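Local coordinates for protein lipase, class 3 (Penicillium roqueforti FM164, PDB 6L7N) that probably hydrolyses the ester bonds of acylglycerols, as a fungal class 3 lipase with an alpha/beta-hydrolase fold, at residues A[52-57]-A[134-139]; A[47-52]-A[73-78]; A[86-91]-A[146-151]; A[14-19]-A[266-271]; A[7-12]-A[233-238]. All blocks are in the same frame, centred on the assembly; numbering follows the deposited sequence.

In the fold
Contact 3 is buried, and it holds the strand-helix turn of the probable nucleophile. Contact 4 is also buried and lies beside it: Thr268 comes close to His146. Contact 5 is buried too. Contacts 4 and 5 both use helix 6-22, the first against the C-terminal tail and the second against strand 235-238. Contacts 1 and 2 lie at the other end of the eight-stranded sheet. They share Thr52 and touch through Tyr139 and His73. Contact 1 is partly buried and contact 2 is on the surface. Contacts 3 and 5 are apolar, with a CH-pi contact in 3. Contact 4 adds a methyl against an amide, contact 1 sets amides against a ring, and contact 2 adds a water bridge to a methyl pair.

Contact 1: A[52-57]-A[134-139]; sequences TVFYDF and SQNPGY
Phe54 meets Gln135 and Asn136 where the outermost strand 52-57 passes the end of helix 112-135. The close part is small. Gln135 OE1 sits 3.1 Å from Phe54 CE1, and CD1 and CZ of the ring are each 3.8 Å from that oxygen. The amide approaches obliquely, its plane 32° from the ring plane, and Gln135 and Phe54 lie alongside, pointing contrary ways. Gln135 reaches this far because its chain is extended beyond CG.

Asn136 points back at the ring. Its ND2 is 4.0 Å from Phe54 CZ, with amide and ring almost at right angles (84°). The same ND2 donates to Ala132 O, which ties the amide to the last turn of the helix. This is the buried side, where both Asn136 and Phe54 pack on Val71 of strand 66-72.

On the solvent side Gln135 is exposed, though its OE1 still comes close to the ring. Phe54 itself sits at a corner of the strand. It and Tyr55 both face Ile69, a classic beta bulge in this end strand of the alpha/beta-hydrolase sheet. An alanine at Phe54 is likely to open a gap beside Val71 and leave the Gln135 amide freer to turn. The ring offers only carbon to the two amides, so the helix end and the strand are joined here by packing, and the firm polar bond of Asn136 stays on the helix side.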
# COMPACT_ATOMS: atom_id res chain seq x y z
N THR A 52 1.92 -15.38 -11.23
CA THR A 52 1.37 -15.01 -12.53
C THR A 52 0.16 -14.08 -12.38
O THR A 52 -0.55 -14.12 -11.37
CB THR A 52 0.93 -16.25 -13.32
OG1 THR A 52 -0.12 -16.91 -12.62
CG2 THR A 52 2.09 -17.21 -13.46
N VAL A 53 -0.08 -13.28 -13.41
CA VAL A 53 -1.17 -12.30 -13.36
C VAL A 53 -2.50 -12.98 -13.65
O VAL A 53 -2.67 -13.60 -14.71
CB VAL A 53 -0.91 -11.16 -14.35
CG1 VAL A 53 -2.16 -10.27 -14.45
CG2 VAL A 53 0.29 -10.35 -13.92
N PHE A 54 -3.47 -12.83 -12.73
CA PHE A 54 -4.84 -13.25 -13.02
C PHE A 54 -5.64 -12.19 -13.73
O PHE A 54 -6.39 -12.50 -14.67
CB PHE A 54 -5.55 -13.60 -11.73
CG PHE A 54 -5.45 -15.01 -11.40
CD1 PHE A 54 -6.35 -15.91 -11.87
CD2 PHE A 54 -4.44 -15.47 -10.63
CE1 PHE A 54 -6.24 -17.27 -11.56
CE2 PHE A 54 -4.34 -16.85 -10.32
CZ PHE A 54 -5.23 -17.73 -10.81
N TYR A 55 -5.54 -10.96 -13.24
CA TYR A 55 -6.26 -9.85 -13.83
C TYR A 55 -5.38 -8.63 -13.67
O TYR A 55 -4.52 -8.59 -12.80
CB TYR A 55 -7.60 -9.60 -13.13
CG TYR A 55 -8.59 -10.74 -13.20
CD1 TYR A 55 -9.31 -10.99 -14.36
CD2 TYR A 55 -8.80 -11.57 -12.10
CE1 TYR A 55 -10.22 -12.02 -14.43
CE2 TYR A 55 -9.71 -12.62 -12.17
CZ TYR A 55 -10.42 -12.83 -13.33
OH TYR A 55 -11.33 -13.87 -13.41
N ASP A 56 -5.59 -7.63 -14.52
CA ASP A 56 -4.91 -6.37 -14.30
C ASP A 56 -5.75 -5.22 -14.83
O ASP A 56 -6.73 -5.41 -15.56
CB ASP A 56 -3.51 -6.34 -14.91
CG ASP A 56 -3.46 -6.89 -16.30
OD1 ASP A 56 -4.41 -6.65 -17.09
OD2 ASP A 56 -2.44 -7.56 -16.60
N PHE A 57 -5.33 -4.02 -14.45
CA PHE A 57 -6.06 -2.81 -14.81
C PHE A 57 -5.05 -1.68 -14.96
O PHE A 57 -4.16 -1.52 -14.13
CB PHE A 57 -7.14 -2.49 -13.78
CG PHE A 57 -6.70 -2.61 -12.34
CD1 PHE A 57 -6.67 -3.84 -11.70
CD2 PHE A 57 -6.36 -1.48 -11.61
CE1 PHE A 57 -6.28 -3.95 -10.38
CE2 PHE A 57 -5.97 -1.58 -10.29
CZ PHE A 57 -5.93 -2.82 -9.67
N SER A 134 -12.05 -18.42 -5.29
CA SER A 134 -12.70 -19.71 -5.48
C SER A 134 -11.75 -20.70 -6.12
O SER A 134 -11.76 -21.89 -5.77
CB SER A 134 -13.96 -19.55 -6.34
OG SER A 134 -14.34 -20.79 -6.89
N GLN A 135 -10.92 -20.24 -7.07
CA GLN A 135 -9.96 -21.14 -7.71
C GLN A 135 -8.79 -21.50 -6.81
O GLN A 135 -8.07 -22.46 -7.11
CB GLN A 135 -9.42 -20.53 -9.01
CG GLN A 135 -10.45 -20.20 -10.07
CD GLN A 135 -10.00 -19.04 -10.92
OE1 GLN A 135 -8.96 -18.46 -10.66
NE2 GLN A 135 -10.76 -18.71 -11.96
N ASN A 136 -8.58 -20.76 -5.72
CA ASN A 136 -7.50 -21.01 -4.76
C ASN A 136 -8.02 -20.91 -3.33
O ASN A 136 -7.67 -19.98 -2.60
CB ASN A 136 -6.35 -20.02 -4.98
CG ASN A 136 -5.74 -20.14 -6.36
OD1 ASN A 136 -4.85 -20.96 -6.60
ND2 ASN A 136 -6.22 -19.32 -7.28
N PRO A 137 -8.82 -21.89 -2.90
CA PRO A 137 -9.63 -21.71 -1.68
C PRO A 137 -8.84 -21.58 -0.38
O PRO A 137 -9.33 -20.92 0.55
CB PRO A 137 -10.52 -22.96 -1.66
CG PRO A 137 -9.72 -23.99 -2.41
CD PRO A 137 -9.05 -23.21 -3.51
N GLY A 138 -7.69 -22.21 -0.26
CA GLY A 138 -6.92 -22.13 0.96
C GLY A 138 -5.97 -20.96 1.03
O GLY A 138 -5.15 -20.88 1.95
N TYR A 139 -6.05 -20.04 0.07
CA TYR A 139 -5.07 -18.97 -0.04
C TYR A 139 -5.53 -17.74 0.73
O TYR A 139 -6.73 -17.46 0.84
CB TYR A 139 -4.84 -18.59 -1.51
CG TYR A 139 -3.93 -19.55 -2.26
CD1 TYR A 139 -3.73 -20.85 -1.82
CD2 TYR A 139 -3.26 -19.14 -3.41
CE1 TYR A 139 -2.90 -21.73 -2.51
CE2 TYR A 139 -2.42 -20.01 -4.11
CZ TYR A 139 -2.25 -21.30 -3.65
OH TYR A 139 -1.42 -22.17 -4.34

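Contact 2: A[47-52]-A[73-78]; sequences EEAGAT and HANEAV
Ala49 CB rests against Ala74 CB at 3.9 Å, methyl to methyl, and this apolar pair is the centre of the contact. Ala74 CB also comes within 4.1 Å of Ala49 CA, so it lies over the backbone at the end of helix 44-49. Asn75 adds a looser touch. Its amide reaches back toward the same methyl, with ND2 4.4 Å from Ala49 CB. The same ND2 also packs against the Phe14 ring of helix 6-22.

The residues 73-76 make the bend between the antiparallel strands 66-72 and 77-83. Glu76 and Ala77 both face Asp72, a G1 beta bulge that closes this hairpin. On the other side, Gly50 N bonds to Glu47 O at 2.9 Å, and Gly50 then leaves the helix with a positive phi of 76°. A CB at that position would press on the carbonyl oxygen of Ala49.

One water joins the two backbones. It donates to Ala49 O at 2.7 Å and accepts from His73 N at 3.0 Å, so a carbonyl at the helix end and an amide at the hairpin bend are satisfied together. The His73 ring is held elsewhere, with ND1 bonded to Tyr139 OH.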
# COMPACT_ATOMS: atom_id res chain seq x y z
N GLU A 47 9.51 -12.82 -8.64
CA GLU A 47 9.75 -13.68 -9.80
C GLU A 47 10.11 -15.10 -9.36
O GLU A 47 9.72 -16.07 -10.03
CB GLU A 47 10.85 -13.09 -10.67
CG GLU A 47 10.47 -11.77 -11.30
CD GLU A 47 11.64 -11.13 -12.00
OE1 GLU A 47 12.62 -11.86 -12.27
OE2 GLU A 47 11.56 -9.92 -12.28
N GLU A 48 10.85 -15.23 -8.26
CA GLU A 48 11.22 -16.53 -7.72
C GLU A 48 10.01 -17.36 -7.31
O GLU A 48 10.03 -18.59 -7.44
CB GLU A 48 12.17 -16.36 -6.54
CG GLU A 48 12.42 -17.64 -5.72
CD GLU A 48 13.01 -18.79 -6.53
OE1 GLU A 48 13.18 -19.91 -6.01
OE2 GLU A 48 13.34 -18.56 -7.68
N ALA A 49 8.96 -16.71 -6.81
CA ALA A 49 7.73 -17.45 -6.52
C ALA A 49 7.03 -17.97 -7.77
O ALA A 49 6.14 -18.83 -7.65
CB ALA A 49 6.76 -16.57 -5.72
N GLY A 50 7.37 -17.47 -8.96
CA GLY A 50 6.64 -17.86 -10.15
C GLY A 50 5.27 -17.23 -10.31
O GLY A 50 4.52 -17.60 -11.21
N ALA A 51 4.91 -16.27 -9.46
CA ALA A 51 3.57 -15.69 -9.47
C ALA A 51 3.19 -15.16 -10.85
O ALA A 51 4.01 -14.57 -11.56
CB ALA A 51 3.52 -14.57 -8.43
N THR A 52 1.92 -15.38 -11.23
CA THR A 52 1.37 -15.01 -12.53
C THR A 52 0.16 -14.08 -12.38
O THR A 52 -0.55 -14.12 -11.37
CB THR A 52 0.93 -16.25 -13.32
OG1 THR A 52 -0.12 -16.91 -12.62
CG2 THR A 52 2.09 -17.21 -13.46
N HIS A 73 1.66 -19.23 -5.71
CA HIS A 73 1.54 -20.60 -5.23
C HIS A 73 2.62 -20.97 -4.23
O HIS A 73 2.44 -21.92 -3.45
CB HIS A 73 1.58 -21.57 -6.41
CG HIS A 73 0.42 -21.42 -7.35
ND1 HIS A 73 -0.87 -21.72 -6.98
CD2 HIS A 73 0.36 -20.97 -8.62
CE1 HIS A 73 -1.68 -21.48 -8.00
NE2 HIS A 73 -0.96 -21.03 -9.01
N ALA A 74 3.75 -20.26 -4.23
CA ALA A 74 4.77 -20.53 -3.23
C ALA A 74 4.30 -20.12 -1.85
O ALA A 74 4.49 -20.86 -0.88
CB ALA A 74 6.07 -19.81 -3.61
N ASN A 75 3.68 -18.95 -1.73
CA ASN A 75 3.24 -18.43 -0.44
C ASN A 75 1.74 -18.55 -0.23
O ASN A 75 1.22 -18.02 0.76
CB ASN A 75 3.70 -16.98 -0.28
CG ASN A 75 5.22 -16.84 -0.34
OD1 ASN A 75 5.93 -17.25 0.58
ND2 ASN A 75 5.72 -16.27 -1.43
N GLU A 76 1.03 -19.25 -1.11
CA GLU A 76 -0.40 -19.51 -0.99
C GLU A 76 -1.17 -18.21 -0.78
O GLU A 76 -1.89 -18.03 0.21
CB GLU A 76 -0.69 -20.52 0.13
CG GLU A 76 -0.26 -21.96 -0.21
CD GLU A 76 -1.05 -23.03 0.55
OE1 GLU A 76 -2.29 -22.93 0.65
OE2 GLU A 76 -0.43 -24.00 1.04
N ALA A 77 -1.01 -17.29 -1.72
CA ALA A 77 -1.66 -15.99 -1.58
C ALA A 77 -2.18 -15.49 -2.91
O ALA A 77 -1.52 -15.64 -3.95
CB ALA A 77 -0.70 -14.95 -0.98
N VAL A 78 -3.37 -14.90 -2.88
CA VAL A 78 -3.86 -14.03 -3.93
C VAL A 78 -3.44 -12.62 -3.56
O VAL A 78 -3.59 -12.21 -2.41
CB VAL A 78 -5.39 -14.13 -4.07
CG1 VAL A 78 -5.92 -13.15 -5.09
CG2 VAL A 78 -5.77 -15.57 -4.46
O HOH W 1 3.45 -18.91 -8.06

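Contact 3: A[86-91]-A[146-151]; sequences YSVRNW and HSLGAA
Trp91 and Leu148 are brought together by their first torsions. Trp91 has chi1 -177°, which sets the indole beside its carbonyl carbon. Leu148 has chi1 -51°, with CG opposite its carbonyl carbon. Leu148 CD2 then lies over the face of the six-membered ring of Trp91, 3.9 Å from its centroid and 12° off the normal, a CH-pi contact. Leu148 CD1 lies over the CG-CD1 bond of the five-membered ring, 4.1 Å from Trp91 CD1.

Val88 packs next to this pair. Its CG2 is 4.3 Å from Leu148 CG and 3.5 Å from Ser147 OG. That hydroxyl is hydrogen-bonded to His261 NE2. Ser147 has a positive phi between strand 140-146 and helix 148-161, consistent with the nucleophile elbow of lipases and with a Ser-His-Asp triad that includes Asp201. Val88 thus lines one side of the probable nucleophile.

Replacing Trp91 with an alanine would probably strip both methyls of Leu148 of their aromatic cover and open a gap between the helices. Helix 88-94 lies against the start of helix 148-161. Trp91 also meets Phe97 and Pro176, while Ala150 faces Ala172 on strand 169-173.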
# COMPACT_ATOMS: atom_id res chain seq x y z
N TYR A 86 1.85 8.53 -10.14
CA TYR A 86 3.26 8.79 -9.85
C TYR A 86 3.60 10.28 -9.86
O TYR A 86 4.77 10.63 -9.72
CB TYR A 86 4.17 8.02 -10.82
CG TYR A 86 3.78 8.07 -12.29
CD1 TYR A 86 4.09 9.16 -13.08
CD2 TYR A 86 3.12 6.99 -12.89
CE1 TYR A 86 3.75 9.21 -14.41
CE2 TYR A 86 2.77 7.02 -14.23
CZ TYR A 86 3.09 8.14 -14.98
OH TYR A 86 2.76 8.19 -16.32
N SER A 87 2.60 11.15 -9.97
CA SER A 87 2.81 12.58 -9.77
C SER A 87 2.73 12.92 -8.27
O SER A 87 1.84 13.63 -7.82
CB SER A 87 1.79 13.39 -10.56
OG SER A 87 1.92 13.13 -11.94
N VAL A 88 3.69 12.38 -7.51
CA VAL A 88 3.60 12.46 -6.05
C VAL A 88 4.18 13.76 -5.51
O VAL A 88 3.63 14.35 -4.58
CB VAL A 88 4.27 11.22 -5.40
CG1 VAL A 88 4.03 11.20 -3.87
CG2 VAL A 88 3.73 9.95 -6.03
N ARG A 89 5.30 14.23 -6.07
CA ARG A 89 5.85 15.50 -5.61
C ARG A 89 4.81 16.62 -5.71
O ARG A 89 4.68 17.45 -4.80
CB ARG A 89 7.11 15.87 -6.40
CG ARG A 89 7.77 17.18 -5.92
CD ARG A 89 8.98 17.57 -6.78
NE ARG A 89 9.95 16.48 -6.83
CZ ARG A 89 10.96 16.34 -5.98
NH1 ARG A 89 11.79 15.32 -6.11
NH2 ARG A 89 11.15 17.22 -5.00
N ASN A 90 4.05 16.65 -6.81
CA ASN A 90 3.04 17.70 -6.95
C ASN A 90 1.93 17.54 -5.93
O ASN A 90 1.35 18.53 -5.49
CB ASN A 90 2.46 17.70 -8.36
CG ASN A 90 3.46 18.19 -9.37
OD1 ASN A 90 4.64 18.30 -9.07
ND2 ASN A 90 2.99 18.48 -10.58
N TRP A 91 1.64 16.29 -5.55
CA TRP A 91 0.66 16.01 -4.51
C TRP A 91 1.13 16.57 -3.17
O TRP A 91 0.38 17.26 -2.48
CB TRP A 91 0.43 14.49 -4.46
CG TRP A 91 -0.60 14.00 -3.50
CD1 TRP A 91 -1.94 13.82 -3.73
CD2 TRP A 91 -0.37 13.59 -2.15
NE1 TRP A 91 -2.56 13.34 -2.59
CE2 TRP A 91 -1.62 13.19 -1.61
CE3 TRP A 91 0.77 13.52 -1.34
CZ2 TRP A 91 -1.75 12.74 -0.30
CZ3 TRP A 91 0.64 13.06 -0.04
CH2 TRP A 91 -0.62 12.67 0.47
N HIS A 146 2.36 0.93 -2.62
CA HIS A 146 3.34 1.89 -2.15
C HIS A 146 2.85 3.28 -2.53
O HIS A 146 2.15 3.45 -3.53
CB HIS A 146 4.73 1.61 -2.78
CG HIS A 146 5.74 2.70 -2.58
ND1 HIS A 146 6.06 3.61 -3.56
CD2 HIS A 146 6.53 3.00 -1.52
CE1 HIS A 146 6.99 4.43 -3.12
NE2 HIS A 146 7.30 4.08 -1.88
N SER A 147 3.21 4.27 -1.72
CA SER A 147 2.93 5.68 -2.05
C SER A 147 1.41 5.87 -2.13
O SER A 147 0.68 5.28 -1.32
CB SER A 147 3.68 6.05 -3.31
OG SER A 147 3.61 7.44 -3.55
N LEU A 148 0.90 6.69 -3.06
CA LEU A 148 -0.54 6.87 -3.18
C LEU A 148 -1.25 5.55 -3.44
O LEU A 148 -2.38 5.35 -2.98
CB LEU A 148 -0.87 7.88 -4.29
CG LEU A 148 -0.11 9.20 -4.18
CD1 LEU A 148 -0.61 10.24 -5.20
CD2 LEU A 148 -0.19 9.72 -2.77
N GLY A 149 -0.59 4.61 -4.13
CA GLY A 149 -1.18 3.29 -4.28
C GLY A 149 -1.44 2.61 -2.94
O GLY A 149 -2.44 1.91 -2.76
N ALA A 150 -0.54 2.81 -1.98
CA ALA A 150 -0.77 2.27 -0.65
C ALA A 150 -2.04 2.86 -0.03
O ALA A 150 -2.79 2.15 0.65
CB ALA A 150 0.45 2.54 0.24
N ALA A 151 -2.30 4.15 -0.26
CA ALA A 151 -3.52 4.72 0.27
C ALA A 151 -4.73 4.00 -0.31
O ALA A 151 -5.61 3.54 0.43
CB ALA A 151 -3.58 6.23 0.00

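Contact 4: A[14-19]-A[266-271]; sequences FWVQYA and MKTDAG
Val16 and Met266 make the apolar part of the contact, together with Thr268. Val16 CG1 touches Met266 SD at 3.7 Å. Its other methyl, CG2, meets Thr268 CG2 at 4.0 Å, and the two side chains run roughly perpendicular. The Val16 torsion (chi1 77°) puts CG1 between its backbone N and carbonyl carbon and CG2 opposite the N, so that one methyl serves each partner.

A second kind of contact sets carbon against an amide. Met266 bends at chi2 (69°), and its CE ends 3.1 Å from Gln17 NE2, unusually short and somewhat doubtful in detail. The polar atoms of that amide are bonded elsewhere: OE1 accepts from Gln45 N, and NE2 donates to Asp13 O.

Here the C-terminal tail folds back on helix 6-22, joining the two ends of the lipase chain. Thr268 stands close to the probable nucleophile Ser147 but does not touch it. The helix is kinked at this point, where Gln17 N bonds to Phe14 O at 2.9 Å, a three-residue step, and Tyr18 N likewise to Trp15 O.

Charge belongs to the tail alone. Lys267 NZ forms a salt bridge to Asp269 OD1 at 3.5 Å within the type I turn, and Asp269 also pairs with Lys272.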
# COMPACT_ATOMS: atom_id res chain seq x y z
N PHE A 14 9.66 -8.80 1.52
CA PHE A 14 9.10 -9.56 0.41
C PHE A 14 7.90 -8.85 -0.21
O PHE A 14 7.86 -8.62 -1.43
CB PHE A 14 8.70 -10.96 0.88
CG PHE A 14 7.92 -11.74 -0.14
CD1 PHE A 14 8.51 -12.15 -1.32
CD2 PHE A 14 6.60 -12.07 0.08
CE1 PHE A 14 7.79 -12.88 -2.25
CE2 PHE A 14 5.88 -12.79 -0.85
CZ PHE A 14 6.48 -13.20 -2.02
N TRP A 15 6.91 -8.49 0.61
CA TRP A 15 5.65 -8.01 0.02
C TRP A 15 5.83 -6.67 -0.70
O TRP A 15 5.08 -6.36 -1.63
CB TRP A 15 4.55 -7.93 1.08
CG TRP A 15 4.18 -9.28 1.59
CD1 TRP A 15 4.46 -9.80 2.82
CD2 TRP A 15 3.47 -10.31 0.87
NE1 TRP A 15 3.96 -11.09 2.91
CE2 TRP A 15 3.36 -11.42 1.73
CE3 TRP A 15 2.92 -10.39 -0.42
CZ2 TRP A 15 2.71 -12.60 1.34
CZ3 TRP A 15 2.29 -11.57 -0.80
CH2 TRP A 15 2.19 -12.66 0.08
N VAL A 16 6.83 -5.89 -0.30
CA VAL A 16 7.10 -4.64 -1.00
C VAL A 16 7.43 -4.89 -2.48
O VAL A 16 7.24 -4.00 -3.31
CB VAL A 16 8.23 -3.87 -0.30
CG1 VAL A 16 9.60 -4.49 -0.61
CG2 VAL A 16 8.20 -2.41 -0.69
N GLN A 17 7.89 -6.09 -2.83
CA GLN A 17 8.25 -6.33 -4.24
C GLN A 17 7.03 -6.47 -5.15
O GLN A 17 7.13 -6.21 -6.36
CB GLN A 17 9.16 -7.56 -4.32
CG GLN A 17 10.47 -7.34 -3.57
CD GLN A 17 11.37 -8.56 -3.59
OE1 GLN A 17 11.53 -9.21 -4.62
NE2 GLN A 17 11.95 -8.88 -2.44
N TYR A 18 5.87 -6.85 -4.62
CA TYR A 18 4.65 -6.78 -5.42
C TYR A 18 4.25 -5.32 -5.67
O TYR A 18 3.75 -4.97 -6.75
CB TYR A 18 3.53 -7.53 -4.73
CG TYR A 18 3.62 -9.03 -4.84
CD1 TYR A 18 3.30 -9.67 -6.01
CD2 TYR A 18 4.03 -9.81 -3.76
CE1 TYR A 18 3.36 -11.05 -6.12
CE2 TYR A 18 4.09 -11.19 -3.85
CZ TYR A 18 3.75 -11.80 -5.04
OH TYR A 18 3.82 -13.17 -5.18
N ALA A 19 4.44 -4.46 -4.67
CA ALA A 19 4.27 -3.04 -4.91
C ALA A 19 5.24 -2.56 -5.98
O ALA A 19 4.88 -1.78 -6.86
CB ALA A 19 4.47 -2.25 -3.61
N MET A 266 13.64 -1.67 -1.03
CA MET A 266 14.19 -1.53 -2.37
C MET A 266 13.82 -0.17 -2.93
O MET A 266 13.12 0.62 -2.30
CB MET A 266 13.68 -2.63 -3.32
CG MET A 266 14.08 -4.04 -2.92
SD MET A 266 13.24 -4.54 -1.41
CE MET A 266 13.38 -6.32 -1.47
N LYS A 267 14.32 0.10 -4.14
CA LYS A 267 13.83 1.24 -4.91
C LYS A 267 12.46 0.87 -5.45
O LYS A 267 12.36 0.31 -6.55
CB LYS A 267 14.79 1.57 -6.05
CG LYS A 267 14.69 2.99 -6.54
CD LYS A 267 15.88 3.31 -7.42
CE LYS A 267 15.42 3.91 -8.72
NZ LYS A 267 14.19 4.72 -8.50
N THR A 268 11.40 1.17 -4.70
CA THR A 268 10.11 0.57 -5.00
C THR A 268 9.58 1.02 -6.36
O THR A 268 8.93 0.23 -7.06
CB THR A 268 9.09 0.90 -3.90
OG1 THR A 268 8.56 2.22 -4.11
CG2 THR A 268 9.74 0.85 -2.53
N ASP A 269 9.83 2.27 -6.75
CA ASP A 269 9.24 2.79 -7.98
C ASP A 269 10.22 2.80 -9.16
O ASP A 269 10.03 3.59 -10.09
CB ASP A 269 8.67 4.19 -7.76
CG ASP A 269 9.74 5.24 -7.63
OD1 ASP A 269 10.91 4.89 -7.34
OD2 ASP A 269 9.41 6.44 -7.81
N ALA A 270 11.24 1.95 -9.14
CA ALA A 270 12.21 1.92 -10.23
C ALA A 270 11.57 1.63 -11.58
O ALA A 270 12.13 2.02 -12.61
CB ALA A 270 13.29 0.87 -9.95
N GLY A 271 10.41 0.96 -11.61
CA GLY A 271 9.78 0.60 -12.87
C GLY A 271 8.91 1.65 -13.52
O GLY A 271 8.38 1.41 -14.61

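Contact 5: A[7-12]-A[233-238]; sequences SELNQF and SDIKVI
Phe12 N donates to Glu8 O at 2.9 Å, a regular helix bond at the residue whose ring meets Ile235. The same carbonyl oxygen stands 3.0 Å above the plane of the Phe12 ring, toward its rim. The contact joins helix 6-22 to strand 235-238, an outermost strand of the mixed sheet of the alpha/beta-hydrolase fold.

Ile235 carries the strand side. Its CG1 lies beside the backbone N (chi1 -56°) and the chain then runs straight on, so CD1 is the atom that reaches the helix. There it meets two residues one turn apart. Leu9 CD1 is 4.0 Å away, a plain methyl-to-methyl touch. Phe12 meets the same methyl with the edge of its ring, near the ring plane. Both helix side chains cross that of Ile235 at a slant. All the atoms that meet are carbon, and Phe12 and Ile235 are both buried.

The aromatic group extends beyond these residues. Phe12 packs edge-to-face with Tyr220 and with Phe196, and Ile235 also touches Tyr220 on the neighbouring strand 219-222. The backbone of the same turn is fixed to the sheet as well, since Phe12 O is hydrogen-bonded to Tyr173 OH. Ile235 shares a backbone hydrogen bond with Asp3, close to the start of the chain. At the ring edge, the nearest atom to Ile235 CD1 is Phe12 CD2, at 4.2 Å.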
# COMPACT_ATOMS: atom_id res chain seq x y z
N SER A 7 12.12 -13.05 10.87
CA SER A 7 10.99 -13.54 10.08
C SER A 7 10.09 -12.39 9.63
O SER A 7 9.67 -12.33 8.46
CB SER A 7 10.18 -14.54 10.91
OG SER A 7 8.92 -14.78 10.31
N GLU A 8 9.74 -11.50 10.56
CA GLU A 8 8.96 -10.32 10.20
C GLU A 8 9.67 -9.49 9.15
O GLU A 8 9.05 -9.03 8.18
CB GLU A 8 8.69 -9.48 11.46
CG GLU A 8 7.65 -10.10 12.37
CD GLU A 8 7.66 -9.50 13.76
OE1 GLU A 8 8.71 -9.56 14.43
OE2 GLU A 8 6.62 -8.97 14.18
N LEU A 9 10.98 -9.28 9.32
CA LEU A 9 11.75 -8.52 8.34
C LEU A 9 11.72 -9.18 6.97
O LEU A 9 11.58 -8.50 5.95
CB LEU A 9 13.19 -8.35 8.82
CG LEU A 9 14.12 -7.63 7.86
CD1 LEU A 9 13.71 -6.16 7.72
CD2 LEU A 9 15.57 -7.75 8.30
N ASN A 10 11.85 -10.51 6.92
CA ASN A 10 11.78 -11.21 5.65
C ASN A 10 10.44 -10.98 4.97
O ASN A 10 10.38 -10.68 3.76
CB ASN A 10 12.02 -12.71 5.87
CG ASN A 10 13.43 -13.02 6.34
OD1 ASN A 10 14.34 -12.18 6.25
ND2 ASN A 10 13.63 -14.23 6.86
N GLN A 11 9.35 -11.09 5.73
CA GLN A 11 8.03 -10.81 5.16
C GLN A 11 7.93 -9.37 4.64
O GLN A 11 7.40 -9.13 3.54
CB GLN A 11 6.94 -11.08 6.20
CG GLN A 11 6.79 -12.55 6.49
CD GLN A 11 5.91 -12.83 7.68
OE1 GLN A 11 4.68 -12.89 7.56
NE2 GLN A 11 6.54 -13.01 8.84
N PHE A 12 8.45 -8.41 5.41
CA PHE A 12 8.31 -7.01 5.03
C PHE A 12 9.13 -6.71 3.77
O PHE A 12 8.65 -6.00 2.87
CB PHE A 12 8.74 -6.10 6.18
CG PHE A 12 7.97 -6.31 7.47
CD1 PHE A 12 6.71 -6.91 7.46
CD2 PHE A 12 8.50 -5.90 8.68
CE1 PHE A 12 6.00 -7.10 8.65
CE2 PHE A 12 7.79 -6.09 9.88
CZ PHE A 12 6.55 -6.68 9.86
N SER A 233 17.27 -4.33 13.37
CA SER A 233 17.33 -3.20 14.29
C SER A 233 17.00 -1.86 13.63
O SER A 233 17.09 -0.83 14.29
CB SER A 233 18.71 -3.11 14.93
OG SER A 233 19.69 -2.99 13.92
N ASP A 234 16.60 -1.86 12.36
CA ASP A 234 16.33 -0.61 11.65
C ASP A 234 14.84 -0.29 11.54
O ASP A 234 14.47 0.63 10.79
CB ASP A 234 16.96 -0.65 10.26
CG ASP A 234 18.48 -0.64 10.32
OD1 ASP A 234 19.03 0.17 11.10
OD2 ASP A 234 19.10 -1.45 9.60
N ILE A 235 13.98 -1.02 12.25
CA ILE A 235 12.54 -0.78 12.21
C ILE A 235 12.05 -0.61 13.64
O ILE A 235 12.26 -1.49 14.48
CB ILE A 235 11.79 -1.91 11.50
CG1 ILE A 235 12.33 -2.13 10.09
CG2 ILE A 235 10.30 -1.59 11.43
CD1 ILE A 235 11.60 -3.21 9.32
N LYS A 236 11.42 0.52 13.92
CA LYS A 236 10.77 0.80 15.19
C LYS A 236 9.26 0.68 15.01
O LYS A 236 8.71 1.11 14.00
CB LYS A 236 11.13 2.20 15.69
CG LYS A 236 12.60 2.54 15.58
CD LYS A 236 13.13 3.20 16.84
CE LYS A 236 14.45 3.91 16.57
NZ LYS A 236 15.32 3.12 15.64
N VAL A 237 8.58 0.09 15.99
CA VAL A 237 7.13 -0.05 15.91
C VAL A 237 6.50 1.00 16.81
O VAL A 237 6.81 1.09 18.00
CB VAL A 237 6.69 -1.48 16.28
CG1 VAL A 237 5.23 -1.70 15.92
CG2 VAL A 237 7.56 -2.48 15.54
N ILE A 238 5.66 1.85 16.22
CA ILE A 238 5.01 2.95 16.93
C ILE A 238 3.53 2.62 17.04
O ILE A 238 2.87 2.35 16.03
CB ILE A 238 5.24 4.29 16.22
CG1 ILE A 238 6.72 4.66 16.30
CG2 ILE A 238 4.43 5.39 16.86
CD1 ILE A 238 7.42 4.55 15.01